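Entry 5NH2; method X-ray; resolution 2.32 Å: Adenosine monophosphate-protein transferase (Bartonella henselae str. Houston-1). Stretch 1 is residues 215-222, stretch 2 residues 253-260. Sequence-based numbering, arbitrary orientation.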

# COMPACT_ATOMS: atom_id res chain seq x y z
N ILE A 215 4.90 -0.71 15.20
CA ILE A 215 4.05 -1.64 14.45
C ILE A 215 3.14 -2.42 15.39
O ILE A 215 1.97 -2.67 15.07
CB ILE A 215 4.95 -2.55 13.60
CG1 ILE A 215 5.63 -1.72 12.50
CG2 ILE A 215 4.15 -3.74 13.02
CD1 ILE A 215 6.62 -2.47 11.72
N ARG A 216 3.66 -2.82 16.56
CA ARG A 216 2.82 -3.55 17.52
C ARG A 216 1.61 -2.72 17.92
O ARG A 216 0.49 -3.25 18.04
CB ARG A 216 3.60 -3.91 18.80
CG ARG A 216 4.80 -4.80 18.74
CD ARG A 216 5.15 -5.35 20.18
NE ARG A 216 5.96 -4.45 21.03
CZ ARG A 216 5.47 -3.54 21.89
NH1 ARG A 216 4.16 -3.38 22.03
NH2 ARG A 216 6.28 -2.78 22.62
N LEU A 217 1.84 -1.41 18.18
CA LEU A 217 0.81 -0.51 18.67
C LEU A 217 -0.28 -0.30 17.63
O LEU A 217 -1.48 -0.37 17.95
CB LEU A 217 1.44 0.83 19.04
CG LEU A 217 2.49 0.79 20.14
CD1 LEU A 217 3.06 2.17 20.39
CD2 LEU A 217 1.95 0.15 21.43
N LEU A 218 0.13 -0.07 16.37
CA LEU A 218 -0.86 0.17 15.33
C LEU A 218 -1.58 -1.11 14.94
O LEU A 218 -2.77 -1.08 14.61
CB LEU A 218 -0.20 0.78 14.10
CG LEU A 218 0.10 2.24 14.20
CD1 LEU A 218 1.04 2.60 13.06
CD2 LEU A 218 -1.19 3.04 14.08
N LYS A 219 -0.87 -2.24 14.94
CA LYS A 219 -1.52 -3.55 14.80
C LYS A 219 -2.65 -3.77 15.82
O LYS A 219 -3.78 -4.16 15.46
CB LYS A 219 -0.48 -4.65 14.94
CG LYS A 219 0.28 -4.94 13.67
CD LYS A 219 1.05 -6.25 13.82
CE LYS A 219 1.82 -6.59 12.55
NZ LYS A 219 2.33 -7.99 12.55
N GLU A 220 -2.36 -3.52 17.10
CA GLU A 220 -3.43 -3.65 18.10
C GLU A 220 -4.56 -2.70 17.79
O GLU A 220 -5.73 -3.10 17.82
CB GLU A 220 -2.89 -3.39 19.49
CG GLU A 220 -3.90 -3.42 20.56
CD GLU A 220 -3.29 -3.01 21.88
OE1 GLU A 220 -2.80 -3.90 22.60
OE2 GLU A 220 -3.27 -1.80 22.18
N PHE A 221 -4.24 -1.43 17.47
CA PHE A 221 -5.32 -0.45 17.29
C PHE A 221 -6.21 -0.83 16.11
O PHE A 221 -7.44 -0.69 16.19
CB PHE A 221 -4.77 0.96 17.09
CG PHE A 221 -5.83 1.94 16.65
CD1 PHE A 221 -6.71 2.48 17.56
CD2 PHE A 221 -5.98 2.26 15.33
CE1 PHE A 221 -7.69 3.38 17.16
CE2 PHE A 221 -6.97 3.15 14.91
CZ PHE A 221 -7.82 3.71 15.83
N MET A 222 -5.61 -1.28 15.02
CA MET A 222 -6.40 -1.58 13.82
C MET A 222 -7.25 -2.81 14.06
O MET A 222 -8.44 -2.82 13.73
CB MET A 222 -5.47 -1.78 12.62
CG MET A 222 -4.70 -0.50 12.17
SD MET A 222 -5.73 0.76 11.36
CE MET A 222 -4.59 2.02 10.79
N ALA A 253 -7.86 2.30 26.07
CA ALA A 253 -6.57 1.65 26.17
C ALA A 253 -6.72 0.17 25.89
O ALA A 253 -7.82 -0.40 25.95
CB ALA A 253 -5.95 1.87 27.56
N GLY A 254 -5.59 -0.48 25.70
CA GLY A 254 -5.55 -1.87 25.32
C GLY A 254 -4.38 -2.51 26.03
O GLY A 254 -3.78 -1.91 26.91
N LEU A 255 -4.13 -3.77 25.69
CA LEU A 255 -2.98 -4.43 26.29
C LEU A 255 -1.69 -3.65 26.07
O LEU A 255 -0.94 -3.41 27.01
CB LEU A 255 -2.86 -5.85 25.74
CG LEU A 255 -3.91 -6.77 26.31
CD1 LEU A 255 -4.22 -7.88 25.32
CD2 LEU A 255 -3.36 -7.30 27.62
N GLU A 256 -1.35 -3.33 24.80
CA GLU A 256 -0.08 -2.67 24.49
C GLU A 256 -0.10 -1.14 24.43
O GLU A 256 0.87 -0.48 24.82
CB GLU A 256 0.48 -3.28 23.21
CG GLU A 256 0.86 -4.74 23.50
CD GLU A 256 1.50 -5.45 22.35
OE1 GLU A 256 0.77 -6.09 21.57
OE2 GLU A 256 2.74 -5.37 22.23
N GLY A 257 -1.19 -0.52 23.96
CA GLY A 257 -1.15 0.90 23.65
C GLY A 257 -2.46 1.57 24.01
O GLY A 257 -3.44 0.91 24.37
N PHE A 258 -2.44 2.90 23.94
CA PHE A 258 -3.64 3.70 24.13
C PHE A 258 -3.81 4.65 22.96
O PHE A 258 -2.86 4.97 22.25
CB PHE A 258 -3.63 4.51 25.43
CG PHE A 258 -2.65 5.63 25.43
CD1 PHE A 258 -1.30 5.39 25.65
CD2 PHE A 258 -3.07 6.94 25.21
CE1 PHE A 258 -0.39 6.41 25.66
CE2 PHE A 258 -2.15 8.00 25.23
CZ PHE A 258 -0.80 7.72 25.44
N ALA A 259 -5.05 5.12 22.81
CA ALA A 259 -5.46 5.97 21.71
C ALA A 259 -6.02 7.27 22.26
O ALA A 259 -6.76 7.29 23.26
CB ALA A 259 -6.52 5.30 20.83
N LEU A 260 -5.64 8.35 21.58
CA LEU A 260 -6.06 9.72 21.82
C LEU A 260 -6.76 10.24 20.56
O LEU A 260 -6.41 9.85 19.44
CB LEU A 260 -4.83 10.57 22.14
CG LEU A 260 -4.96 11.84 22.92
CD1 LEU A 260 -6.06 11.66 23.94
CD2 LEU A 260 -3.63 12.09 23.61
O HOH W 1 0.39 -5.93 18.68

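The contact is organized around one carboxylate and two consecutive backbone amides. E220 extends from the helix with chi1 and chi2 both t, which carries its acid group out to the turn that leads into the strand. There E256 N donates to E220 OE1 at 2.7 Å with a nearly straight N-H...O angle of 169°, and G257 N donates to E220 OE2 at 3.0 Å with a more bent 140°. Each oxygen thus takes one amide, and a single side chain fixes the backbone just where the strand begins. L255 N also lies 3.4 Å from E220 OE1, but its angle is too poor for a hydrogen bond.

The second polar link runs the other way, from helix residue R216 to the side chain of E256. R216 NH1 and E256 OE2 form a salt bridge with a very short hydrogen bond of 2.5 Å; its angle of 120° is far from linear, though the two groups carry opposite charge. The other oxygen of E256 is served by a water, which donates to E256 OE1 at 2.9 Å and to R216 O at 2.8 Å, tying the same acid to the helix backbone. Two like-charged oxygens, E220 OE1 and E256 OE1, lie 4.3 Å apart, each with a hydrogen-bond donor of its own.

Two glycines leave room for helix side chains. An ideal CB on G254 would sit 2.7 Å from E220 OE2, a clash, and one on G257 would lie a tight 3.0 Å from L217 CD2. The turn itself is closed by a weak backbone hydrogen bond from G254 N to G257 O, 2.9 Å long.

Beside the polar contacts, L217 has its CA-to-CB bond sideways to the other stretch, yet its end comes nearer: L217 CD2 reaches 3.6 Å from E256 O and 3.9 Å from G257 CA. The nearest CA atoms across the stretches are also here, L217 CA and G257 CA, 5.5 Å apart. Farther along, F221 and A259 both point toward the opposing stretch and meet through F221 CE1 and A259 CB at 4.3 Å, a loose apolar contact between buried residues. F258, between G257 and A259, points away, as is usual for alternating strand residues.

The helix and strand axes cross at -67° and approach to 8.6 Å. The two stretches together bury 343 Å². The rule to read here is economical: R216, L217, E220 and F221 supply the contacting face; R216 and E220 meet E256 and the start of the strand, while L217 and F221 lie against E256, G257 and A259.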